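Local atomic coordinates of five-membered-cyclitol-phosphate synthase (Streptomyces citricolor, PDB entry 6K96), a protein that belongs to the myo-inositol-1-phosphate synthase family and holds a bound nicotinamide-adenine-dinucleotide in a Rossmann-type nucleotide-binding domain. Residues 50-55 / 303-308; 70-75 / 91-96; 123-128 / 150-155; 206-211 / 270-275. All blocks are in the same frame, centred on the assembly; numbering follows the deposited sequence.

Interaction 1 (50-55 / 303-308)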
loop_
_atom_site.group_PDB
_atom_site.type_symbol
_atom_site.label_atom_id
_atom_site.label_comp_id
_atom_site.label_asym_id
_atom_site.label_seq_id
_atom_site.Cartn_x
_atom_site.Cartn_y
_atom_site.Cartn_z
ATOM N N ILE B 50 -17.706 -30.846 -21.107
ATOM C CA ILE B 50 -17.632 -31.027 -19.627
ATOM C C ILE B 50 -17.668 -29.664 -18.961
ATOM O O ILE B 50 -16.749 -28.863 -19.210
ATOM C CB ILE B 50 -16.373 -31.758 -19.134
ATOM C CG1 ILE B 50 -16.029 -32.965 -19.999
ATOM C CG2 ILE B 50 -16.594 -32.120 -17.675
ATOM C CD1 ILE B 50 -14.695 -33.518 -19.682
ATOM N N GLY B 51 -18.673 -29.481 -18.110
ATOM C CA GLY B 51 -18.891 -28.278 -17.301
ATOM C C GLY B 51 -18.044 -28.295 -16.060
ATOM O O GLY B 51 -17.524 -29.344 -15.676
ATOM N N VAL B 52 -18.017 -27.154 -15.405
ATOM C CA VAL B 52 -17.112 -26.898 -14.258
ATOM C C VAL B 52 -17.598 -27.711 -13.039
ATOM O O VAL B 52 -16.834 -27.837 -12.057
ATOM C CB VAL B 52 -17.068 -25.375 -14.070
ATOM C CG1 VAL B 52 -17.310 -24.939 -12.639
ATOM C CG2 VAL B 52 -15.767 -24.833 -14.630
ATOM N N SER B 53 -18.808 -28.281 -13.125
ATOM C CA SER B 53 -19.506 -28.945 -11.997
ATOM C C SER B 53 -19.607 -30.455 -12.237
ATOM O O SER B 53 -20.163 -31.149 -11.362
ATOM C CB SER B 53 -20.869 -28.325 -11.827
ATOM O OG SER B 53 -21.127 -28.029 -10.463
ATOM N N ASP B 54 -19.106 -30.937 -13.382
ATOM C CA ASP B 54 -19.368 -32.303 -13.907
ATOM C C ASP B 54 -18.247 -33.232 -13.436
ATOM O O ASP B 54 -17.435 -33.693 -14.276
ATOM C CB ASP B 54 -19.571 -32.256 -15.425
ATOM C CG ASP B 54 -20.874 -31.557 -15.832
ATOM O OD1 ASP B 54 -21.823 -31.607 -15.034
ATOM O OD2 ASP B 54 -20.934 -30.949 -16.933
ATOM N N LEU B 55 -18.256 -33.476 -12.123
ATOM C CA LEU B 55 -17.172 -34.064 -11.292
ATOM C C LEU B 55 -17.779 -35.092 -10.334
ATOM O O LEU B 55 -18.612 -34.716 -9.466
ATOM C CB LEU B 55 -16.517 -32.937 -10.481
ATOM C CG LEU B 55 -15.004 -32.818 -10.527
ATOM C CD1 LEU B 55 -14.489 -32.978 -11.939
ATOM C CD2 LEU B 55 -14.581 -31.467 -9.992
ATOM N N LEU B 303 -7.236 -28.509 -16.482
ATOM C CA LEU B 303 -6.396 -29.702 -16.762
ATOM C C LEU B 303 -7.214 -31.001 -16.626
ATOM O O LEU B 303 -7.043 -31.873 -17.479
ATOM C CB LEU B 303 -5.181 -29.722 -15.817
ATOM C CG LEU B 303 -4.194 -28.574 -15.974
ATOM C CD1 LEU B 303 -3.023 -28.786 -15.052
ATOM C CD2 LEU B 303 -3.710 -28.433 -17.402
ATOM N N ILE B 304 -8.021 -31.171 -15.581
ATOM C CA ILE B 304 -8.726 -32.473 -15.390
ATOM C C ILE B 304 -9.724 -32.671 -16.526
ATOM O O ILE B 304 -9.980 -33.829 -16.887
ATOM C CB ILE B 304 -9.422 -32.652 -14.037
ATOM C CG1 ILE B 304 -10.424 -31.532 -13.769
ATOM C CG2 ILE B 304 -8.397 -32.822 -12.932
ATOM C CD1 ILE B 304 -11.040 -31.615 -12.405
ATOM N N ARG B 305 -10.297 -31.598 -17.057
ATOM C CA ARG B 305 -11.272 -31.736 -18.163
ATOM C C ARG B 305 -10.466 -31.959 -19.446
ATOM O O ARG B 305 -10.975 -32.702 -20.336
ATOM C CB ARG B 305 -12.197 -30.528 -18.310
ATOM C CG ARG B 305 -13.310 -30.407 -17.279
ATOM C CD ARG B 305 -13.449 -28.977 -16.765
ATOM N NE ARG B 305 -14.197 -28.015 -17.554
ATOM C CZ ARG B 305 -13.989 -26.688 -17.575
ATOM N NH1 ARG B 305 -13.040 -26.102 -16.874
ATOM N NH2 ARG B 305 -14.750 -25.919 -18.305
ATOM N N ILE B 306 -9.279 -31.346 -19.566
ATOM C CA ILE B 306 -8.450 -31.556 -20.779
ATOM C C ILE B 306 -8.135 -33.042 -20.817
ATOM O O ILE B 306 -8.306 -33.660 -21.882
ATOM C CB ILE B 306 -7.200 -30.678 -20.832
ATOM C CG1 ILE B 306 -7.510 -29.187 -20.808
ATOM C CG2 ILE B 306 -6.417 -31.017 -22.085
ATOM C CD1 ILE B 306 -6.290 -28.338 -20.471
ATOM N N ALA B 307 -7.792 -33.576 -19.646
ATOM C CA ALA B 307 -7.468 -34.994 -19.367
ATOM C C ALA B 307 -8.612 -35.899 -19.812
ATOM O O ALA B 307 -8.405 -36.696 -20.750
ATOM C CB ALA B 307 -7.193 -35.159 -17.890
ATOM N N ALA B 308 -9.765 -35.819 -19.139
ATOM C CA ALA B 308 -10.914 -36.737 -19.337
ATOM C C ALA B 308 -11.366 -36.708 -20.794
ATOM O O ALA B 308 -11.466 -37.801 -21.381
ATOM C CB ALA B 308 -12.028 -36.436 -18.375
#
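I50 and R305 make the tight half of this contact. It sits in the Rossmann-type domain. There helix 292-313 packs on one side of the parallel sheet, and the turn of 50-55 leads into strand 55-62. The two side chains slide past each other in opposite directions. I50 CG2, anti to its backbone N, rests 3.7 Å from R305 CG. I50 CD1 reaches further along the helix, to 4.2 Å from A308 CB. The R305 chain bends at chi2 and chi3, and chi3 of 82° brings NE to the I50 carbonyl. The bond from R305 NE to I50 O is 3.2 Å long and nearly straight at the hydrogen (169°). The oxygen lies in the guanidinium plane, while NE stands above the carbonyl plane. R305 NH2 is taken by the carbonyl of R44. This buried cation is therefore met by backbone oxygens. L55 and I304 cross at about a right angle, with CD1 of L55 3.7 Å from CD1 of I304.

The looser side is the far end of the type I turn from G51 to D54, where S53 and D54 are partly exposed and do not touch the helix segment. D54 OD2 accepts G51 N at 2.9 Å and forms a salt bridge with R46. V52 packs on W277 of the second subunit. Its CG2 lies over one guanidinium face of R305, offset toward the rim and 3.8 Å from NH1.

Interaction 2 (70-75 / 91-96)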
loop_
_atom_site.group_PDB
_atom_site.type_symbol
_atom_site.label_atom_id
_atom_site.label_comp_id
_atom_site.label_asym_id
_atom_site.label_seq_id
_atom_site.Cartn_x
_atom_site.Cartn_y
_atom_site.Cartn_z
ATOM N N VAL B 70 -11.470 -42.082 6.716
ATOM C CA VAL B 70 -12.542 -41.071 6.861
ATOM C C VAL B 70 -13.301 -40.954 5.527
ATOM O O VAL B 70 -12.732 -41.027 4.431
ATOM C CB VAL B 70 -11.929 -39.742 7.333
ATOM C CG1 VAL B 70 -12.989 -38.673 7.495
ATOM C CG2 VAL B 70 -11.160 -39.921 8.622
ATOM N N PRO B 71 -14.638 -40.816 5.573
ATOM C CA PRO B 71 -15.407 -40.565 4.354
ATOM C C PRO B 71 -14.989 -39.225 3.718
ATOM O O PRO B 71 -14.783 -38.240 4.430
ATOM C CB PRO B 71 -16.881 -40.567 4.801
ATOM C CG PRO B 71 -16.874 -41.141 6.210
ATOM C CD PRO B 71 -15.481 -40.917 6.774
ATOM N N PHE B 72 -14.861 -39.241 2.392
ATOM C CA PHE B 72 -14.250 -38.176 1.558
ATOM C C PHE B 72 -14.753 -36.811 2.003
ATOM O O PHE B 72 -13.943 -35.943 2.328
ATOM C CB PHE B 72 -14.608 -38.420 0.089
ATOM C CG PHE B 72 -13.940 -37.476 -0.867
ATOM C CD1 PHE B 72 -12.574 -37.560 -1.114
ATOM C CD2 PHE B 72 -14.660 -36.485 -1.499
ATOM C CE1 PHE B 72 -11.957 -36.678 -1.996
ATOM C CE2 PHE B 72 -14.047 -35.610 -2.383
ATOM C CZ PHE B 72 -12.700 -35.707 -2.632
ATOM N N LYS B 73 -16.079 -36.665 2.009
ATOM C CA LYS B 73 -16.830 -35.467 2.452
ATOM C C LYS B 73 -16.172 -34.844 3.684
ATOM O O LYS B 73 -16.099 -33.614 3.734
ATOM C CB LYS B 73 -18.279 -35.844 2.766
ATOM C CG LYS B 73 -19.267 -34.704 2.552
ATOM C CD LYS B 73 -20.136 -34.408 3.741
ATOM C CE LYS B 73 -19.483 -33.535 4.794
ATOM N NZ LYS B 73 -20.131 -33.761 6.110
ATOM N N ASP B 74 -15.745 -35.654 4.652
ATOM C CA ASP B 74 -15.246 -35.190 5.975
ATOM C C ASP B 74 -13.735 -34.944 5.909
ATOM O O ASP B 74 -13.283 -33.918 6.477
ATOM C CB ASP B 74 -15.586 -36.191 7.086
ATOM C CG ASP B 74 -17.067 -36.270 7.446
ATOM O OD1 ASP B 74 -17.720 -35.191 7.614
ATOM O OD2 ASP B 74 -17.560 -37.416 7.592
ATOM N N ALA B 75 -13.021 -35.857 5.245
ATOM C CA ALA B 75 -11.564 -35.843 4.973
ATOM C C ALA B 75 -11.107 -34.525 4.326
ATOM O O ALA B 75 -10.008 -34.037 4.725
ATOM C CB ALA B 75 -11.193 -37.027 4.089
ATOM N N PRO B 91 -22.293 -32.688 -0.925
ATOM C CA PRO B 91 -22.900 -34.009 -1.048
ATOM C C PRO B 91 -21.954 -35.097 -0.518
ATOM O O PRO B 91 -20.769 -34.850 -0.447
ATOM C CB PRO B 91 -23.101 -34.174 -2.567
ATOM C CG PRO B 91 -22.012 -33.330 -3.184
ATOM C CD PRO B 91 -21.811 -32.194 -2.209
ATOM N N ASP B 92 -22.499 -36.254 -0.149
ATOM C CA ASP B 92 -21.693 -37.416 0.284
ATOM C C ASP B 92 -21.549 -38.336 -0.920
ATOM O O ASP B 92 -22.535 -38.910 -1.369
ATOM C CB ASP B 92 -22.293 -38.068 1.528
ATOM C CG ASP B 92 -21.236 -38.793 2.335
ATOM O OD1 ASP B 92 -20.842 -39.899 1.894
ATOM O OD2 ASP B 92 -20.784 -38.224 3.369
ATOM N N PRO B 93 -20.331 -38.494 -1.487
ATOM C CA PRO B 93 -20.140 -39.329 -2.672
ATOM C C PRO B 93 -20.122 -40.824 -2.336
ATOM O O PRO B 93 -20.127 -41.586 -3.273
ATOM C CB PRO B 93 -18.792 -38.882 -3.245
ATOM C CG PRO B 93 -18.039 -38.304 -2.053
ATOM C CD PRO B 93 -19.069 -37.922 -1.002
ATOM N N GLY B 94 -20.064 -41.185 -1.042
ATOM C CA GLY B 94 -20.368 -42.544 -0.542
ATOM C C GLY B 94 -19.156 -43.445 -0.367
ATOM O O GLY B 94 -19.364 -44.606 -0.001
ATOM N N PHE B 95 -17.945 -42.954 -0.626
ATOM C CA PHE B 95 -16.682 -43.723 -0.450
ATOM C C PHE B 95 -15.827 -43.098 0.658
ATOM O O PHE B 95 -16.229 -42.084 1.309
ATOM C CB PHE B 95 -15.912 -43.838 -1.770
ATOM C CG PHE B 95 -15.153 -42.601 -2.190
ATOM C CD1 PHE B 95 -15.771 -41.579 -2.901
ATOM C CD2 PHE B 95 -13.804 -42.470 -1.902
ATOM C CE1 PHE B 95 -15.066 -40.444 -3.277
ATOM C CE2 PHE B 95 -13.098 -41.340 -2.282
ATOM C CZ PHE B 95 -13.725 -40.333 -2.972
ATOM N N SER B 96 -14.678 -43.716 0.905
ATOM C CA SER B 96 -13.766 -43.359 2.016
ATOM C C SER B 96 -12.343 -43.287 1.477
ATOM O O SER B 96 -12.031 -44.046 0.517
ATOM C CB SER B 96 -13.890 -44.339 3.150
ATOM O OG SER B 96 -14.366 -43.689 4.305
#
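P71 O is gripped by two donors, while P71 CA lies against F95 O across the contact. D74 N (2.8 Å) and A75 N (3.1 Å) reach P71 O from opposite faces of its plane. P71 is the N-cap of the short helix 72-75, and its backbone forms a single beta bridge with S96. The loop 91-96 runs past this helix start toward strand 98-99, the outermost strand, within this chain, of the Rossmann-type sheet. In the first turn of the helix, F72 N gives a weak bond of 3.3 Å to F95 O.

The apolar centre is F72 with F95. The side chains lie side by side and point the same way. Their rings are near parallel, at 27°, but slid apart, so they barely overlap. F72 CB stands over one face of the F95 ring in a CH-pi contact, offset toward the rim and 4.1 Å from the ring centroid. P93 crosses F72 at about a right angle, with its CG 3.9 Å from F72 CD2. Beyond the loop, F72 also stacks on F57 and meets F20 edge-to-face.

The outer side is polar. K73 is bent at chi2 and chi3, and its NZ forms a salt bridge with D74 OD1 from above the carboxylate plane. The aliphatic root of the same lysine touches the loop: K73 CG lies 3.4 Å from P91 O, and K73 CB lies 3.5 Å from D92 OD2.

Interaction 3 (123-128 / 150-155)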
loop_
_atom_site.group_PDB
_atom_site.type_symbol
_atom_site.label_atom_id
_atom_site.label_comp_id
_atom_site.label_asym_id
_atom_site.label_seq_id
_atom_site.Cartn_x
_atom_site.Cartn_y
_atom_site.Cartn_z
ATOM N N SER B 123 -13.076 -48.402 -9.316
ATOM C CA SER B 123 -13.783 -47.098 -9.241
ATOM C C SER B 123 -14.049 -46.551 -10.634
ATOM O O SER B 123 -14.716 -45.523 -10.721
ATOM C CB SER B 123 -12.993 -46.108 -8.448
ATOM O OG SER B 123 -12.333 -46.767 -7.376
ATOM N N LYS B 124 -13.530 -47.201 -11.670
ATOM C CA LYS B 124 -13.734 -46.776 -13.076
ATOM C C LYS B 124 -13.299 -45.313 -13.214
ATOM O O LYS B 124 -13.910 -44.582 -14.007
ATOM C CB LYS B 124 -15.193 -46.971 -13.520
ATOM C CG LYS B 124 -15.445 -46.628 -14.991
ATOM C CD LYS B 124 -16.331 -47.599 -15.792
ATOM C CE LYS B 124 -16.511 -47.184 -17.243
ATOM N NZ LYS B 124 -17.617 -46.210 -17.398
ATOM N N ALA B 125 -12.264 -44.908 -12.481
ATOM C CA ALA B 125 -11.691 -43.551 -12.575
ATOM C C ALA B 125 -11.224 -43.303 -14.015
ATOM O O ALA B 125 -10.914 -44.269 -14.747
ATOM C CB ALA B 125 -10.573 -43.411 -11.568
ATOM N N GLU B 126 -11.259 -42.046 -14.429
ATOM C CA GLU B 126 -10.843 -41.628 -15.784
ATOM C C GLU B 126 -9.552 -40.842 -15.654
ATOM O O GLU B 126 -8.695 -40.938 -16.566
ATOM C CB GLU B 126 -11.887 -40.737 -16.438
ATOM C CG GLU B 126 -13.131 -41.456 -16.911
ATOM C CD GLU B 126 -14.020 -40.562 -17.773
ATOM O OE1 GLU B 126 -14.858 -39.806 -17.194
ATOM O OE2 GLU B 126 -13.874 -40.598 -19.009
ATOM N N VAL B 127 -9.430 -40.115 -14.548
ATOM C CA VAL B 127 -8.317 -39.168 -14.286
ATOM C C VAL B 127 -7.846 -39.438 -12.866
ATOM O O VAL B 127 -8.692 -39.487 -11.950
ATOM C CB VAL B 127 -8.779 -37.707 -14.447
ATOM C CG1 VAL B 127 -7.649 -36.737 -14.155
ATOM C CG2 VAL B 127 -9.380 -37.419 -15.814
ATOM N N LEU B 128 -6.543 -39.564 -12.681
ATOM C CA LEU B 128 -5.936 -39.503 -11.338
ATOM C C LEU B 128 -5.241 -38.151 -11.224
ATOM O O LEU B 128 -4.393 -37.866 -12.066
ATOM C CB LEU B 128 -4.954 -40.650 -11.137
ATOM C CG LEU B 128 -4.225 -40.549 -9.800
ATOM C CD1 LEU B 128 -5.162 -40.801 -8.661
ATOM C CD2 LEU B 128 -3.067 -41.485 -9.725
ATOM N N ALA B 150 -3.350 -49.166 -15.107
ATOM C CA ALA B 150 -4.839 -49.242 -15.056
ATOM C C ALA B 150 -5.514 -48.402 -16.155
ATOM O O ALA B 150 -6.773 -48.303 -16.133
ATOM C CB ALA B 150 -5.305 -48.781 -13.693
ATOM N N LYS B 151 -4.731 -47.802 -17.056
ATOM C CA LYS B 151 -5.179 -47.031 -18.258
ATOM C C LYS B 151 -5.903 -45.738 -17.841
ATOM O O LYS B 151 -6.781 -45.279 -18.586
ATOM C CB LYS B 151 -6.067 -47.899 -19.161
ATOM C CG LYS B 151 -5.465 -49.236 -19.616
ATOM C CD LYS B 151 -4.560 -49.138 -20.824
ATOM C CE LYS B 151 -3.585 -50.288 -20.944
ATOM N NZ LYS B 151 -2.266 -49.947 -20.349
ATOM N N VAL B 152 -5.551 -45.150 -16.699
ATOM C CA VAL B 152 -6.214 -43.916 -16.192
ATOM C C VAL B 152 -5.319 -42.683 -16.480
ATOM O O VAL B 152 -4.092 -42.718 -16.202
ATOM C CB VAL B 152 -6.553 -44.119 -14.706
ATOM C CG1 VAL B 152 -6.885 -42.796 -14.021
ATOM C CG2 VAL B 152 -7.681 -45.126 -14.513
ATOM N N ALA B 153 -5.889 -41.626 -17.060
ATOM C CA ALA B 153 -5.189 -40.342 -17.354
ATOM C C ALA B 153 -4.524 -39.802 -16.065
ATOM O O ALA B 153 -5.122 -39.937 -14.974
ATOM C CB ALA B 153 -6.154 -39.324 -17.955
ATOM N N PHE B 154 -3.344 -39.196 -16.185
ATOM C CA PHE B 154 -2.582 -38.641 -15.038
ATOM C C PHE B 154 -2.385 -37.125 -15.170
ATOM O O PHE B 154 -1.895 -36.661 -16.227
ATOM C CB PHE B 154 -1.189 -39.252 -14.983
ATOM C CG PHE B 154 -0.494 -39.058 -13.666
ATOM C CD1 PHE B 154 -0.899 -39.770 -12.550
ATOM C CD2 PHE B 154 0.593 -38.209 -13.559
ATOM C CE1 PHE B 154 -0.214 -39.643 -11.347
ATOM C CE2 PHE B 154 1.242 -38.049 -12.341
ATOM C CZ PHE B 154 0.847 -38.770 -11.241
ATOM N N VAL B 155 -2.620 -36.381 -14.081
ATOM C CA VAL B 155 -2.385 -34.905 -14.013
ATOM C C VAL B 155 -1.376 -34.594 -12.911
ATOM O O VAL B 155 -1.715 -34.784 -11.747
ATOM C CB VAL B 155 -3.699 -34.129 -13.772
ATOM C CG1 VAL B 155 -3.433 -32.649 -13.507
ATOM C CG2 VAL B 155 -4.688 -34.281 -14.917
#
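V127 and A153 pair in parallel, as do L128 and F154, so the two backbones run side by side in the same sense. They are the strands of a beta-alpha-beta unit of the Rossmann-type fold, with helix 137-149 connecting them along the chain. Three bonds join them: A153 N to E126 O, L128 N to A153 O (2.7 Å) and V155 N to L128 O (3.1 Å). Each segment leaves its preceding helix through a Schellman motif, at K124 and K151.

V127 and A153 point to one face of the sheet. There V127 CG1 meets V155 CG2 at 3.9 Å, and helix 292-313 covers both valines through A307. L128 and F154 point to the other face, under helix 137-149, where Y143 touches both. V152 lies just ahead of the paired residues. Its CG2 sits 3.4 Å from A125 O, and its CG1, anti to the backbone N, sits 3.5 Å from L128 N. The polar end of E126 turns out of the contact to a salt bridge with R312. L128 and F154 lie side by side, with L128 CD2 at the ring edge of F154, 3.8 Å from CE1.

Interaction 4 (206-211 / 270-275)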
loop_
_atom_site.group_PDB
_atom_site.type_symbol
_atom_site.label_atom_id
_atom_site.label_comp_id
_atom_site.label_asym_id
_atom_site.label_seq_id
_atom_site.Cartn_x
_atom_site.Cartn_y
_atom_site.Cartn_z
ATOM N N LEU B 206 11.916 2.473 -19.538
ATOM C CA LEU B 206 12.293 2.967 -18.194
ATOM C C LEU B 206 13.401 2.067 -17.623
ATOM O O LEU B 206 13.417 0.804 -17.856
ATOM C CB LEU B 206 11.053 3.023 -17.292
ATOM C CG LEU B 206 10.062 4.139 -17.658
ATOM C CD1 LEU B 206 8.925 3.613 -18.469
ATOM C CD2 LEU B 206 9.513 4.822 -16.443
ATOM N N SER B 207 14.336 2.650 -16.886
ATOM C CA SER B 207 15.488 1.871 -16.374
ATOM C C SER B 207 15.120 1.306 -15.000
ATOM O O SER B 207 14.562 2.049 -14.172
ATOM C CB SER B 207 16.754 2.720 -16.360
ATOM O OG SER B 207 16.942 3.384 -17.620
ATOM N N LEU B 208 15.439 0.033 -14.749
ATOM C CA LEU B 208 15.231 -0.586 -13.412
ATOM C C LEU B 208 16.400 -0.190 -12.515
ATOM O O LEU B 208 17.529 -0.192 -12.966
ATOM C CB LEU B 208 15.094 -2.090 -13.620
ATOM C CG LEU B 208 14.549 -2.938 -12.483
ATOM C CD1 LEU B 208 13.243 -2.385 -11.886
ATOM C CD2 LEU B 208 14.316 -4.342 -13.015
ATOM N N ALA B 209 16.112 0.370 -11.364
ATOM C CA ALA B 209 17.075 0.522 -10.260
ATOM C C ALA B 209 17.015 -0.751 -9.418
ATOM O O ALA B 209 18.086 -1.215 -9.021
ATOM C CB ALA B 209 16.783 1.722 -9.394
ATOM N N SER B 210 15.828 -1.275 -9.121
ATOM C CA SER B 210 15.692 -2.300 -8.069
ATOM C C SER B 210 14.264 -2.757 -7.967
ATOM O O SER B 210 13.349 -1.947 -8.352
ATOM C CB SER B 210 16.170 -1.815 -6.726
ATOM O OG SER B 210 15.202 -1.067 -6.033
ATOM N N SER B 211 14.080 -3.991 -7.495
ATOM C CA SER B 211 12.728 -4.556 -7.240
ATOM C C SER B 211 12.839 -5.657 -6.184
ATOM O O SER B 211 13.883 -6.148 -6.025
ATOM C CB SER B 211 12.001 -4.960 -8.528
ATOM O OG SER B 211 10.707 -5.506 -8.269
ATOM N N LEU B 270 5.082 -6.191 -3.526
ATOM C CA LEU B 270 6.213 -5.964 -4.435
ATOM C C LEU B 270 6.513 -4.476 -4.502
ATOM O O LEU B 270 5.709 -3.672 -3.995
ATOM C CB LEU B 270 6.019 -6.722 -5.751
ATOM C CG LEU B 270 4.956 -6.240 -6.700
ATOM C CD1 LEU B 270 5.487 -5.009 -7.424
ATOM C CD2 LEU B 270 4.543 -7.354 -7.678
ATOM N N ASN B 271 7.776 -4.218 -4.801
ATOM C CA ASN B 271 8.370 -2.875 -4.957
ATOM C C ASN B 271 9.124 -2.880 -6.276
ATOM O O ASN B 271 9.832 -3.869 -6.531
ATOM C CB ASN B 271 9.340 -2.502 -3.841
ATOM C CG ASN B 271 9.787 -1.068 -3.992
ATOM O OD1 ASN B 271 10.928 -0.795 -4.344
ATOM N ND2 ASN B 271 8.852 -0.145 -3.830
ATOM N N ILE B 272 8.913 -1.852 -7.085
ATOM C CA ILE B 272 9.702 -1.598 -8.318
ATOM C C ILE B 272 10.116 -0.150 -8.290
ATOM O O ILE B 272 9.292 0.646 -7.983
ATOM C CB ILE B 272 8.945 -1.923 -9.612
ATOM C CG1 ILE B 272 8.522 -3.387 -9.677
ATOM C CG2 ILE B 272 9.790 -1.478 -10.798
ATOM C CD1 ILE B 272 7.313 -3.590 -10.507
ATOM N N GLU B 273 11.394 0.103 -8.531
ATOM C CA GLU B 273 12.011 1.439 -8.467
ATOM C C GLU B 273 12.635 1.651 -9.823
ATOM O O GLU B 273 13.706 1.145 -10.049
ATOM C CB GLU B 273 13.051 1.530 -7.344
ATOM C CG GLU B 273 12.449 1.450 -5.948
ATOM C CD GLU B 273 11.459 2.572 -5.571
ATOM O OE1 GLU B 273 11.540 3.725 -6.134
ATOM O OE2 GLU B 273 10.576 2.287 -4.694
ATOM N N GLY B 274 11.957 2.387 -10.694
ATOM C CA GLY B 274 12.472 2.708 -12.038
ATOM C C GLY B 274 13.162 4.038 -12.048
ATOM O O GLY B 274 13.075 4.794 -11.081
ATOM N N LEU B 275 13.810 4.341 -13.144
ATOM C CA LEU B 275 14.354 5.700 -13.370
ATOM C C LEU B 275 13.864 6.098 -14.762
ATOM O O LEU B 275 13.829 5.230 -15.688
ATOM C CB LEU B 275 15.884 5.760 -13.250
ATOM C CG LEU B 275 16.492 5.150 -11.974
ATOM C CD1 LEU B 275 17.974 4.804 -12.151
ATOM C CD2 LEU B 275 16.304 6.072 -10.765
#
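S207 and L275 form an antiparallel hydrogen-bonded pair, and their backbones are joined twice. S207 N bonds L275 O at 2.9 Å, and L275 N bonds S207 O at 2.6 Å. Next comes the non-hydrogen-bonded pair of L208 and G274. A classic beta bulge follows: A209 and S210 both face E273. E273 O accepts A209 N at 2.8 Å and S210 N in a weaker bond of 3.3 Å. E273 N returns a bond to S210 O at 2.8 Å. The register shifts by one residue, and S211 then lies opposite I272.

One side-chain bond crosses the strands. S211 OG, anti to its backbone N (chi1 180°), bonds N271 O. The modelled distance between S211 OG and N271 O, 2.5 Å, is shorter than usual, and its exact length is doubtful. H194 NE2 is a second partner of the same hydroxyl. Within the second strand, N271 ND2 bonds E273 OE2; outside it, ND2 also reaches D285 and E273 OE1 reaches S283.

Apolar contacts are few. On one face, L208 and I272 cross at about a right angle, with L208 CD1 3.7 Å from I272 CG2. A209 CB approaches L275 CG at 4.3 Å.

At the S207 end, S207 OG bonds G41 N of the second subunit, and P40 of that subunit packs on S207 and L275. The pair belongs to the mixed sheet of the family region. Helix 190-203 packs on the face of L208 and I272, and strand 281-291 flanks 265-275.

How the interactions relate
Interactions 1, 2 and 3 belong to the Rossmann-type part of the chain, and interaction 4 lies in the separate mixed sheet. Interactions 1 and 3 touch: A308 N is 3.7 Å from V127 CG2, and A307 CB is 4.0 Å from V155 CG2. Helix 292-313 thus serves both. Interaction 2 stands apart, its nearest atoms about 7 Å from each of them. None of the three lies against the bound nicotinamide-adenine-dinucleotide: the side chains of L128, F72 and I304 are about 9, 10 and 12 Å from it. Interaction 4 is centred about 41 Å from the centre of interaction 1, on the opposite side of the chain's centre. Interactions 2, 3 and 4 all fall within the loop closed by interaction 1.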